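Local coordinates for Ufm1-specific protease (Caenorhabditis elegans, PDB 5EJJ), which cleaves the peptide bond at the C terminus of the ubiquitin-like modifier Ufm1, freeing it from target proteins, and is required to bring certain odorant receptors to olfactory cilia, at residues A[131-136]-A[202-207]; A[242-247]-A[341-346]; A[516-521]-A[543-548]; A[367-372]-A[506-511]. All coordinates share one frame; numbering follows the deposited sequence.

Contact 1: residues A[131-136]-A[202-207]; sequences SRVGYE and FTAMQS
Residues 131-136 and 202-207 form the splayed end of a parallel strand pair in a mixed sheet, where two neighbours that are joined further back begin to part. The axes of 131-136 and 203-205 make an angle of 34° and come within 5.8 Å of each other. The backbone pairing of Phe202 is with Val130, one residue before 131-136, and beyond it the contact rests on van der Waals touches. Ser131 turns its CB onto the carbonyl of Phe202, with CB 3.3 Å from Phe202 O. The benzyl group of Phe202 leads away from this meeting. Ala204 carries the rest: its methyl, CB, points at the partner strand and lies 3.7 Å from Arg132 O and 3.9 Å from Ser131 OG. Val133 adds one branch, CG2, set beside its own backbone N and 4.0 Å from Ala204 CB. Tyr164 of strand 163-166 packs on Ser131, Phe202 and Ala204. On its other edge strand 127-139 bonds through Ser131 and Val133 to Val243 and Gly241 of strand 235-247. The arrangement is that of two central strands diverging within a mixed five-stranded sheet, joined at one end by backbone bonds and farther on touching through the methyl of Ala204.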
loop_
_atom_site.group_PDB
_atom_site.type_symbol
_atom_site.label_atom_id
_atom_site.label_comp_id
_atom_site.label_asym_id
_atom_site.label_seq_id
_atom_site.Cartn_x
_atom_site.Cartn_y
_atom_site.Cartn_z
ATOM N N SER A 131 14.530 3.088 9.424
ATOM C CA SER A 131 15.586 4.069 9.656
ATOM C C SER A 131 16.074 4.636 8.329
ATOM O O SER A 131 15.919 3.989 7.302
ATOM C CB SER A 131 16.741 3.456 10.449
ATOM O OG SER A 131 17.360 2.410 9.727
ATOM N N ARG A 132 16.604 5.863 8.343
ATOM C CA ARG A 132 17.286 6.418 7.174
ATOM C C ARG A 132 18.713 5.951 7.216
ATOM O O ARG A 132 19.358 5.926 8.274
ATOM C CB ARG A 132 17.320 7.923 7.204
ATOM C CG ARG A 132 16.197 8.568 6.530
ATOM C CD ARG A 132 16.596 9.945 6.025
ATOM N NE ARG A 132 16.163 10.071 4.637
ATOM C CZ ARG A 132 16.471 11.087 3.850
ATOM N NH1 ARG A 132 17.217 12.080 4.343
ATOM N NH2 ARG A 132 16.037 11.099 2.579
ATOM N N VAL A 133 19.212 5.568 6.055
ATOM C CA VAL A 133 20.567 5.081 5.955
ATOM C C VAL A 133 21.151 5.665 4.693
ATOM O O VAL A 133 20.453 5.767 3.686
ATOM C CB VAL A 133 20.588 3.577 5.822
ATOM C CG1 VAL A 133 21.989 3.139 5.697
ATOM C CG2 VAL A 133 19.940 2.920 7.026
ATOM N N GLY A 134 22.410 6.080 4.737
ATOM C CA GLY A 134 23.044 6.634 3.555
ATOM C C GLY A 134 24.347 5.934 3.274
ATOM O O GLY A 134 24.973 5.398 4.187
ATOM N N TYR A 135 24.763 5.911 2.020
ATOM C CA TYR A 135 26.098 5.405 1.723
ATOM C C TYR A 135 26.654 6.040 0.469
ATOM O O TYR A 135 25.933 6.704 -0.272
ATOM C CB TYR A 135 26.139 3.874 1.649
ATOM C CG TYR A 135 25.028 3.271 0.833
ATOM C CD1 TYR A 135 23.802 2.969 1.412
ATOM C CD2 TYR A 135 25.201 2.992 -0.517
ATOM C CE1 TYR A 135 22.793 2.424 0.671
ATOM C CE2 TYR A 135 24.188 2.435 -1.262
ATOM C CZ TYR A 135 22.987 2.162 -0.659
ATOM O OH TYR A 135 21.970 1.611 -1.387
ATOM N N GLU A 136 27.947 5.862 0.250
ATOM C CA GLU A 136 28.594 6.465 -0.897
ATOM C C GLU A 136 29.351 5.423 -1.724
ATOM O O GLU A 136 29.983 4.517 -1.184
ATOM C CB GLU A 136 29.509 7.576 -0.418
ATOM C CG GLU A 136 30.302 8.260 -1.495
ATOM C CD GLU A 136 31.221 9.314 -0.913
ATOM O OE1 GLU A 136 31.942 8.989 0.070
ATOM O OE2 GLU A 136 31.204 10.463 -1.421
ATOM N N PHE A 202 13.947 4.307 14.087
ATOM C CA PHE A 202 15.292 4.338 14.711
ATOM C C PHE A 202 16.284 5.257 14.001
ATOM O O PHE A 202 16.089 5.660 12.849
ATOM C CB PHE A 202 15.956 2.970 14.747
ATOM C CG PHE A 202 15.226 1.944 15.540
ATOM C CD1 PHE A 202 14.030 1.409 15.078
ATOM C CD2 PHE A 202 15.777 1.439 16.705
ATOM C CE1 PHE A 202 13.379 0.407 15.784
ATOM C CE2 PHE A 202 15.136 0.433 17.437
ATOM C CZ PHE A 202 13.938 -0.080 16.973
ATOM N N THR A 203 17.367 5.572 14.704
ATOM C CA THR A 203 18.470 6.301 14.101
ATOM C C THR A 203 19.582 5.310 13.817
ATOM O O THR A 203 19.988 4.559 14.709
ATOM C CB THR A 203 18.973 7.411 15.003
ATOM O OG1 THR A 203 18.026 8.484 14.987
ATOM C CG2 THR A 203 20.290 7.932 14.474
ATOM N N ALA A 204 20.050 5.263 12.572
ATOM C CA ALA A 204 21.075 4.277 12.226
ATOM C C ALA A 204 22.459 4.894 12.379
ATOM O O ALA A 204 22.713 6.035 11.951
ATOM C CB ALA A 204 20.875 3.723 10.824
ATOM N N MET A 205 23.347 4.136 13.011
ATOM C CA MET A 205 24.620 4.673 13.433
ATOM C C MET A 205 25.749 3.713 13.157
ATOM O O MET A 205 25.531 2.539 12.900
ATOM C CB MET A 205 24.553 4.991 14.911
ATOM C CG MET A 205 23.594 6.102 15.163
ATOM S SD MET A 205 23.400 6.493 16.878
ATOM C CE MET A 205 23.389 4.855 17.600
ATOM N N GLN A 206 26.967 4.212 13.240
ATOM C CA GLN A 206 28.129 3.405 12.970
ATOM C C GLN A 206 29.265 3.856 13.892
ATOM O O GLN A 206 29.280 5.015 14.358
ATOM C CB GLN A 206 28.495 3.649 11.531
ATOM C CG GLN A 206 29.543 2.792 10.972
ATOM C CD GLN A 206 29.891 3.238 9.587
ATOM O OE1 GLN A 206 29.605 4.380 9.199
ATOM N NE2 GLN A 206 30.498 2.344 8.816
ATOM N N SER A 207 30.206 2.946 14.156
ATOM C CA SER A 207 31.414 3.268 14.924
ATOM C C SER A 207 32.201 4.419 14.267
ATOM O O SER A 207 32.309 4.475 13.036
ATOM C CB SER A 207 32.284 2.013 15.051
ATOM O OG SER A 207 33.534 2.276 15.666
#

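Contact 2: residues A[242-247]-A[341-346]; sequences EVVFPA and LALHSE
Glu242 and His344 run past each other in opposite directions, the carboxylate and imidazole planes turned 89° apart, so that the glutamate chain and its OE2 lie against CB of His344. Glu242 OE2 is 3.9 Å and Glu242 CG 4.2 Å from His344 CB. The imidazole itself leads away, toward Arg132 of strand 127-139, with CG anti to the backbone N (chi1 -164°). Glu242 is extended beyond CG and pushes its carboxylate over the backbone of the irregular 341-346 segment. There Glu242 OE2 accepts weak bonds from two successive amides, His344 N at 3.3 Å and Leu343 N at 3.4 Å, and it is also hydrogen-bonded to the hydroxyl of Ser347. OE1 looks to the other side: it is bonded to Thr292 OG1 and accepts a hydrogen bond from a water that also donates to Leu341 O, the water oxygen lying 2.8 Å from Glu242 OE1. Beside this polar group Val244 and Leu343 cross at about a right angle, and CD1 of Leu343 sits against both valine methyls, 4.0 Å from Val244 CG1. Val199 of strand 199-205 also packs on Leu343. The contact brings the loop against edge strand 235-247. Both oxygens of the buried Glu242 have hydroxyl partners, with a water and two weak amide bonds besides, an environment consistent with an ionised carboxylate whose charge is spread over several partners.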
loop_
_atom_site.group_PDB
_atom_site.type_symbol
_atom_site.label_atom_id
_atom_site.label_comp_id
_atom_site.label_asym_id
_atom_site.label_seq_id
_atom_site.Cartn_x
_atom_site.Cartn_y
_atom_site.Cartn_z
ATOM N N GLU A 242 14.984 5.143 3.159
ATOM C CA GLU A 242 14.371 4.287 4.166
ATOM C C GLU A 242 14.993 2.916 4.144
ATOM O O GLU A 242 15.393 2.428 3.092
ATOM C CB GLU A 242 12.898 4.067 3.848
ATOM C CG GLU A 242 11.996 5.284 3.906
ATOM C CD GLU A 242 10.495 4.936 3.706
ATOM O OE1 GLU A 242 10.173 4.045 2.859
ATOM O OE2 GLU A 242 9.642 5.554 4.411
ATOM N N VAL A 243 15.052 2.275 5.304
ATOM C CA VAL A 243 15.216 0.835 5.351
ATOM C C VAL A 243 14.217 0.281 6.364
ATOM O O VAL A 243 14.284 0.599 7.551
ATOM C CB VAL A 243 16.632 0.427 5.719
ATOM C CG1 VAL A 243 16.751 -1.068 5.747
ATOM C CG2 VAL A 243 17.610 0.990 4.722
ATOM N N VAL A 244 13.280 -0.541 5.877
ATOM C CA VAL A 244 12.153 -1.031 6.667
ATOM C C VAL A 244 12.252 -2.524 6.887
ATOM O O VAL A 244 12.446 -3.276 5.940
ATOM C CB VAL A 244 10.841 -0.786 5.949
ATOM C CG1 VAL A 244 9.719 -1.115 6.862
ATOM C CG2 VAL A 244 10.750 0.646 5.497
ATOM N N PHE A 245 12.127 -2.957 8.139
ATOM C CA PHE A 245 12.079 -4.384 8.459
ATOM C C PHE A 245 11.014 -4.704 9.516
ATOM O O PHE A 245 10.759 -3.895 10.408
ATOM C CB PHE A 245 13.444 -4.887 8.893
ATOM C CG PHE A 245 13.963 -4.277 10.168
ATOM C CD1 PHE A 245 14.646 -3.067 10.151
ATOM C CD2 PHE A 245 13.826 -4.947 11.385
ATOM C CE1 PHE A 245 15.167 -2.522 11.327
ATOM C CE2 PHE A 245 14.339 -4.402 12.570
ATOM C CZ PHE A 245 15.011 -3.185 12.536
ATOM N N PRO A 246 10.366 -5.875 9.400
ATOM C CA PRO A 246 9.289 -6.247 10.317
ATOM C C PRO A 246 9.710 -6.568 11.749
ATOM O O PRO A 246 10.665 -7.295 11.971
ATOM C CB PRO A 246 8.694 -7.492 9.661
ATOM C CG PRO A 246 9.727 -7.978 8.779
ATOM C CD PRO A 246 10.420 -6.793 8.259
ATOM N N ALA A 247 8.962 -6.006 12.700
ATOM C CA ALA A 247 9.005 -6.355 14.121
ATOM C C ALA A 247 7.814 -7.254 14.439
ATOM O O ALA A 247 6.674 -6.774 14.509
ATOM C CB ALA A 247 8.890 -5.097 14.937
ATOM N N LEU A 341 4.109 4.517 1.127
ATOM C CA LEU A 341 3.796 4.785 2.515
ATOM C C LEU A 341 4.857 5.740 3.017
ATOM O O LEU A 341 5.998 5.742 2.549
ATOM C CB LEU A 341 3.781 3.495 3.333
ATOM C CG LEU A 341 3.003 2.435 2.565
ATOM C CD1 LEU A 341 2.943 1.089 3.290
ATOM C CD2 LEU A 341 1.612 2.941 2.232
ATOM N N ALA A 342 4.496 6.588 3.951
ATOM C CA ALA A 342 5.501 7.462 4.504
ATOM C C ALA A 342 5.737 6.967 5.923
ATOM O O ALA A 342 5.033 7.362 6.873
ATOM C CB ALA A 342 5.017 8.893 4.476
ATOM N N LEU A 343 6.697 6.061 6.063
ATOM C CA LEU A 343 6.858 5.399 7.342
ATOM C C LEU A 343 7.894 6.157 8.143
ATOM O O LEU A 343 7.818 6.237 9.382
ATOM C CB LEU A 343 7.243 3.927 7.157
ATOM C CG LEU A 343 6.329 3.051 6.284
ATOM C CD1 LEU A 343 6.871 1.653 6.226
ATOM C CD2 LEU A 343 4.889 3.006 6.761
ATOM N N HIS A 344 8.861 6.732 7.432
ATOM C CA HIS A 344 9.881 7.511 8.107
ATOM C C HIS A 344 9.505 8.990 8.131
ATOM O O HIS A 344 8.982 9.532 7.149
ATOM C CB HIS A 344 11.253 7.311 7.471
ATOM C CG HIS A 344 12.383 7.776 8.345
ATOM N ND1 HIS A 344 13.065 8.953 8.120
ATOM C CD2 HIS A 344 12.932 7.230 9.455
ATOM C CE1 HIS A 344 13.985 9.109 9.053
ATOM N NE2 HIS A 344 13.929 8.075 9.871
ATOM N N SER A 345 9.767 9.634 9.263
ATOM C CA SER A 345 9.344 11.007 9.466
ATOM C C SER A 345 10.093 11.988 8.563
ATOM O O SER A 345 9.617 13.094 8.296
ATOM C CB SER A 345 9.497 11.393 10.936
ATOM O OG SER A 345 10.808 11.125 11.396
ATOM N N GLU A 346 11.259 11.584 8.084
ATOM C CA GLU A 346 12.030 12.447 7.201
ATOM C C GLU A 346 11.769 12.096 5.743
ATOM O O GLU A 346 12.549 12.446 4.856
ATOM C CB GLU A 346 13.528 12.357 7.522
ATOM C CG GLU A 346 13.920 13.030 8.835
ATOM C CD GLU A 346 15.340 12.686 9.301
ATOM O OE1 GLU A 346 16.097 12.032 8.534
ATOM O OE2 GLU A 346 15.696 13.068 10.446
HETATM O O HOH W 1 7.952 4.897 1.290
#

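Contact 3: residues A[516-521]-A[543-548]; sequences FLVLDP and ASFWSK
The closely packed half of this contact is an edge-to-face pair: the pyrrole edge of Trp546 stands over one face of Phe516, planes at 74° and ring centroids 4.8 Å apart. The nitrogen does the touching, NE1 of Trp546 lying 3.5 Å above the middle of the Phe516 ring. Both side chains have CG beside the backbone N, which turns benzyl group and indole toward each other. Val477 and Leu480 of helix 477-484 also pack on Phe516, while Ile502 and Val473 touch Trp546, so this half is buried. Val518 CG2, 4.2 Å from Trp546 CH2, links the two halves. Toward the surface the fit loosens. Partly exposed Ala543 lies at the ring's edge, its CA 4.3 Å from Phe516 CE2. Phe545, also partly exposed, meets Val518 tip to tip, with CE2 4.1 Å from Val518 CG2, and lays CD2 over the rim of one face of the Trp546 indole. An alanine in place of Phe516 removes the ring under the indole edge and would probably loosen the loop against the strand. Just past the strand comes Asp520, probably an active-site residue, its OD1 hydrogen-bonded to His522 ND1; the Phe545 side chain lies about 8 Å from that of His522. The chemistry is apolar and aromatic, and the indole N-H, directed at the face of Phe516, would probably gain a weak electrostatic attraction to the pi cloud.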
loop_
_atom_site.group_PDB
_atom_site.type_symbol
_atom_site.label_atom_id
_atom_site.label_comp_id
_atom_site.label_asym_id
_atom_site.label_seq_id
_atom_site.Cartn_x
_atom_site.Cartn_y
_atom_site.Cartn_z
ATOM N N PHE A 516 -25.501 2.811 5.751
ATOM C CA PHE A 516 -24.575 3.678 5.024
ATOM C C PHE A 516 -23.355 4.041 5.865
ATOM O O PHE A 516 -23.495 4.476 7.014
ATOM C CB PHE A 516 -25.283 4.962 4.596
ATOM C CG PHE A 516 -26.334 4.762 3.546
ATOM C CD1 PHE A 516 -26.020 4.866 2.201
ATOM C CD2 PHE A 516 -27.638 4.486 3.900
ATOM C CE1 PHE A 516 -26.986 4.688 1.227
ATOM C CE2 PHE A 516 -28.606 4.309 2.933
ATOM C CZ PHE A 516 -28.279 4.406 1.595
ATOM N N LEU A 517 -22.163 3.875 5.289
ATOM C CA LEU A 517 -20.923 4.235 5.982
ATOM C C LEU A 517 -20.587 5.712 5.777
ATOM O O LEU A 517 -20.216 6.137 4.683
ATOM C CB LEU A 517 -19.757 3.334 5.558
ATOM C CG LEU A 517 -18.413 3.604 6.254
ATOM C CD1 LEU A 517 -18.553 3.776 7.759
ATOM C CD2 LEU A 517 -17.434 2.492 5.952
ATOM N N VAL A 518 -20.721 6.490 6.846
ATOM C CA VAL A 518 -20.638 7.938 6.738
ATOM C C VAL A 518 -19.469 8.547 7.490
ATOM O O VAL A 518 -19.295 8.334 8.694
ATOM C CB VAL A 518 -21.930 8.616 7.224
ATOM C CG1 VAL A 518 -21.840 10.118 6.998
ATOM C CG2 VAL A 518 -23.140 8.021 6.514
ATOM N N LEU A 519 -18.677 9.310 6.750
ATOM C CA LEU A 519 -17.613 10.111 7.314
ATOM C C LEU A 519 -18.112 11.561 7.358
ATOM O O LEU A 519 -18.351 12.188 6.314
ATOM C CB LEU A 519 -16.340 9.960 6.477
ATOM C CG LEU A 519 -15.049 10.585 7.006
ATOM C CD1 LEU A 519 -14.595 9.931 8.296
ATOM C CD2 LEU A 519 -13.961 10.514 5.954
ATOM N N ASP A 520 -18.275 12.067 8.583
ATOM C CA ASP A 520 -18.917 13.354 8.871
ATOM C C ASP A 520 -17.912 14.497 8.947
ATOM O O ASP A 520 -17.113 14.561 9.874
ATOM C CB ASP A 520 -19.681 13.255 10.200
ATOM C CG ASP A 520 -20.554 14.468 10.479
ATOM O OD1 ASP A 520 -20.024 15.600 10.497
ATOM O OD2 ASP A 520 -21.776 14.283 10.689
ATOM N N PRO A 521 -17.982 15.424 7.983
ATOM C CA PRO A 521 -16.998 16.500 7.805
ATOM C C PRO A 521 -16.987 17.521 8.924
ATOM O O PRO A 521 -16.090 18.364 8.948
ATOM C CB PRO A 521 -17.443 17.175 6.503
ATOM C CG PRO A 521 -18.293 16.150 5.810
ATOM C CD PRO A 521 -18.990 15.417 6.913
ATOM N N ALA A 543 -30.865 3.754 7.120
ATOM C CA ALA A 543 -31.491 4.563 6.059
ATOM C C ALA A 543 -32.299 5.753 6.598
ATOM O O ALA A 543 -32.565 6.715 5.873
ATOM C CB ALA A 543 -32.351 3.691 5.135
ATOM N N SER A 544 -32.664 5.672 7.878
ATOM C CA SER A 544 -33.338 6.741 8.617
ATOM C C SER A 544 -32.362 7.836 9.081
ATOM O O SER A 544 -32.560 8.455 10.131
ATOM C CB SER A 544 -34.040 6.149 9.845
ATOM O OG SER A 544 -33.096 5.737 10.827
ATOM N N PHE A 545 -31.309 8.060 8.299
ATOM C CA PHE A 545 -30.302 9.079 8.589
ATOM C C PHE A 545 -30.519 10.247 7.634
ATOM O O PHE A 545 -30.228 11.396 7.961
ATOM C CB PHE A 545 -28.906 8.475 8.421
ATOM C CG PHE A 545 -27.764 9.433 8.666
ATOM C CD1 PHE A 545 -27.391 9.787 9.959
ATOM C CD2 PHE A 545 -27.013 9.924 7.601
ATOM C CE1 PHE A 545 -26.303 10.644 10.189
ATOM C CE2 PHE A 545 -25.927 10.781 7.823
ATOM C CZ PHE A 545 -25.574 11.140 9.123
ATOM N N TRP A 546 -31.055 9.947 6.456
ATOM C CA TRP A 546 -31.353 10.982 5.475
ATOM C C TRP A 546 -32.760 11.583 5.664
ATOM O O TRP A 546 -33.749 10.845 5.748
ATOM C CB TRP A 546 -31.210 10.415 4.060
ATOM C CG TRP A 546 -29.957 9.606 3.832
ATOM C CD1 TRP A 546 -29.886 8.305 3.423
ATOM C CD2 TRP A 546 -28.602 10.046 3.998
ATOM N NE1 TRP A 546 -28.576 7.912 3.318
ATOM C CE2 TRP A 546 -27.769 8.962 3.671
ATOM C CE3 TRP A 546 -28.013 11.253 4.387
ATOM C CZ2 TRP A 546 -26.383 9.050 3.723
ATOM C CZ3 TRP A 546 -26.642 11.335 4.436
ATOM C CH2 TRP A 546 -25.843 10.245 4.107
ATOM N N SER A 547 -32.843 12.918 5.725
ATOM C CA SER A 547 -34.124 13.619 5.901
ATOM C C SER A 547 -35.095 13.342 4.742
ATOM O O SER A 547 -34.790 13.615 3.578
ATOM C CB SER A 547 -33.896 15.132 6.069
ATOM O OG SER A 547 -35.084 15.819 6.447
ATOM N N LYS A 548 -36.269 12.809 5.080
ATOM C CA LYS A 548 -37.232 12.345 4.088
ATOM C C LYS A 548 -37.979 13.500 3.433
ATOM O O LYS A 548 -38.563 13.348 2.355
ATOM C CB LYS A 548 -38.241 11.392 4.741
ATOM C CG LYS A 548 -37.678 10.587 5.907
ATOM C CD LYS A 548 -38.475 10.832 7.185
ATOM C CE LYS A 548 -38.538 12.319 7.550
ATOM N NZ LYS A 548 -37.197 12.911 7.850
#

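Contact 4: residues A[367-372]-A[506-511]; sequences QPVGEI and DFNDTT
Flat side chains flank this antiparallel strand pairing at the rim of the protease sheet, among them the Phe507 ring, the Asp506 carboxylate and the Gln367 amide. One face of Phe507 has Asp509 N above it, offset toward the rim, and Val477 and Arg478 of helix 477-484 touch the Phe507 side chain. The carboxylate stands 81° to the Gln367 amide, and Gly370 N meets Asp506 OD2 from above the carboxylate plane, at 3.1 Å. OD1 of Asp506 takes a bent, weak bond from Gln367 NE2, while Val369 N reaches both OD1 and OD2 weakly. CG of Asp506 is anti to its backbone N, and CG1 of Ile372 lies 3.6 Å from Asp506 OD2. A serine in place of Asp506 lacks the two-oxygen carboxylate, and the 367-370 loop would probably be less well fixed. Alongside, Glu371 and Phe507 form a hydrogen-bonded antiparallel pair, Glu371 N to Phe507 O and Phe507 N to Glu371 O, each 2.9 Å. Past the strand, Asn508 donates from ND2 to Val369 O at 3.0 Å, from above the carbonyl plane. Its side-chain carbonyl oxygen closes an Asx turn, Asn508 OD1 accepting Thr510 N at 3.2 Å, in the carbonyl plane.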
loop_
_atom_site.group_PDB
_atom_site.type_symbol
_atom_site.label_atom_id
_atom_site.label_comp_id
_atom_site.label_asym_id
_atom_site.label_seq_id
_atom_site.Cartn_x
_atom_site.Cartn_y
_atom_site.Cartn_z
ATOM N N GLN A 367 -20.863 -5.046 12.188
ATOM C CA GLN A 367 -22.290 -5.298 12.343
ATOM C C GLN A 367 -23.005 -5.861 11.099
ATOM O O GLN A 367 -24.196 -5.590 10.910
ATOM C CB GLN A 367 -22.984 -3.963 12.702
ATOM C CG GLN A 367 -22.284 -2.635 12.194
ATOM C CD GLN A 367 -21.996 -2.574 10.672
ATOM O OE1 GLN A 367 -20.837 -2.672 10.251
ATOM N NE2 GLN A 367 -23.046 -2.396 9.857
ATOM N N PRO A 368 -22.302 -6.659 10.267
ATOM C CA PRO A 368 -22.724 -6.841 8.865
ATOM C C PRO A 368 -24.187 -7.303 8.843
ATOM O O PRO A 368 -24.517 -8.416 9.236
ATOM C CB PRO A 368 -21.714 -7.848 8.309
ATOM C CG PRO A 368 -20.515 -7.702 9.196
ATOM C CD PRO A 368 -21.091 -7.468 10.549
ATOM N N VAL A 369 -25.048 -6.410 8.370
ATOM C CA VAL A 369 -26.478 -6.655 8.206
ATOM C C VAL A 369 -26.691 -7.461 6.925
ATOM O O VAL A 369 -27.625 -8.256 6.815
ATOM C CB VAL A 369 -27.252 -5.312 8.119
ATOM C CG1 VAL A 369 -28.502 -5.430 7.248
ATOM C CG2 VAL A 369 -27.585 -4.795 9.516
ATOM N N GLY A 370 -25.810 -7.260 5.959
ATOM C CA GLY A 370 -25.891 -7.981 4.708
ATOM C C GLY A 370 -24.593 -7.847 3.953
ATOM O O GLY A 370 -23.518 -8.045 4.524
ATOM N N GLU A 371 -24.707 -7.480 2.676
ATOM C CA GLU A 371 -23.575 -7.385 1.745
ATOM C C GLU A 371 -22.889 -6.010 1.751
ATOM O O GLU A 371 -23.506 -4.993 1.427
ATOM C CB GLU A 371 -24.046 -7.724 0.319
ATOM C CG GLU A 371 -22.986 -7.576 -0.766
ATOM C CD GLU A 371 -21.999 -8.735 -0.789
ATOM O OE1 GLU A 371 -21.269 -8.867 -1.796
ATOM O OE2 GLU A 371 -21.948 -9.513 0.191
ATOM N N ILE A 372 -21.607 -5.983 2.098
ATOM C CA ILE A 372 -20.872 -4.725 2.157
ATOM C C ILE A 372 -20.013 -4.439 0.924
ATOM O O ILE A 372 -19.152 -5.235 0.542
ATOM C CB ILE A 372 -19.986 -4.646 3.407
ATOM C CG1 ILE A 372 -20.848 -4.515 4.657
ATOM C CG2 ILE A 372 -19.021 -3.480 3.309
ATOM C CD1 ILE A 372 -20.036 -4.211 5.900
ATOM N N ASP A 506 -24.246 -1.073 3.298
ATOM C CA ASP A 506 -24.478 -2.365 3.953
ATOM C C ASP A 506 -25.833 -2.884 3.464
ATOM O O ASP A 506 -26.849 -2.711 4.132
ATOM C CB ASP A 506 -24.494 -2.192 5.481
ATOM C CG ASP A 506 -24.193 -3.490 6.240
ATOM O OD1 ASP A 506 -23.844 -3.415 7.453
ATOM O OD2 ASP A 506 -24.301 -4.572 5.618
ATOM N N PHE A 507 -25.836 -3.514 2.292
ATOM C CA PHE A 507 -27.068 -3.822 1.565
ATOM C C PHE A 507 -27.451 -5.310 1.555
ATOM O O PHE A 507 -26.693 -6.160 1.084
ATOM C CB PHE A 507 -26.954 -3.295 0.133
ATOM C CG PHE A 507 -28.122 -3.641 -0.737
ATOM C CD1 PHE A 507 -29.419 -3.545 -0.254
ATOM C CD2 PHE A 507 -27.927 -4.035 -2.052
ATOM C CE1 PHE A 507 -30.497 -3.856 -1.059
ATOM C CE2 PHE A 507 -29.001 -4.343 -2.868
ATOM C CZ PHE A 507 -30.286 -4.256 -2.371
ATOM N N ASN A 508 -28.655 -5.596 2.052
ATOM C CA ASN A 508 -29.212 -6.952 2.151
ATOM C C ASN A 508 -30.364 -7.147 1.144
ATOM O O ASN A 508 -31.510 -6.830 1.453
ATOM C CB ASN A 508 -29.708 -7.159 3.593
ATOM C CG ASN A 508 -30.178 -8.579 3.878
ATOM O OD1 ASN A 508 -30.818 -9.226 3.048
ATOM N ND2 ASN A 508 -29.877 -9.059 5.080
ATOM N N ASP A 509 -30.066 -7.678 -0.044
ATOM C CA ASP A 509 -31.040 -7.712 -1.150
ATOM C C ASP A 509 -32.319 -8.517 -0.879
ATOM O O ASP A 509 -33.288 -8.425 -1.639
ATOM C CB ASP A 509 -30.386 -8.179 -2.461
ATOM C CG ASP A 509 -29.651 -9.506 -2.315
ATOM O OD1 ASP A 509 -29.780 -10.161 -1.254
ATOM O OD2 ASP A 509 -28.946 -9.900 -3.271
ATOM N N THR A 510 -32.312 -9.298 0.200
ATOM C CA THR A 510 -33.486 -10.060 0.627
ATOM C C THR A 510 -34.455 -9.164 1.400
ATOM O O THR A 510 -35.438 -8.665 0.844
ATOM C CB THR A 510 -33.080 -11.271 1.509
ATOM O OG1 THR A 510 -32.243 -12.159 0.754
ATOM C CG2 THR A 510 -34.310 -12.033 2.001
ATOM N N THR A 511 -34.153 -8.957 2.680
ATOM C CA THR A 511 -34.962 -8.112 3.547
ATOM C C THR A 511 -35.069 -6.697 2.975
ATOM O O THR A 511 -36.120 -6.052 3.067
ATOM C CB THR A 511 -34.371 -8.049 4.976
ATOM O OG1 THR A 511 -33.302 -7.094 5.022
ATOM C CG2 THR A 511 -33.852 -9.419 5.401
#

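Followed from the N terminus, the four contacts close loops in series, none crossing or enclosing another: 131-207, 242-346, 367-511 and 516-548, so that contact 4 closes before contact 3 opens. Contacts 1 and 2 share a sheet, since strands 127-139 and 235-247 are neighbours in it; they meet through backbone pairing, Ser131 with Val243, and through Arg132. Contact 2 adds the loop that leads on toward the protease region. There contacts 4 and 3 lie on adjoining strands, 499-507 and 514-519, their centres about 16 Å apart, and join the start and the late part of that region to one sheet. Centres of contacts 1 and 4 are about 51 Å apart, on opposite sides of the chain's centre.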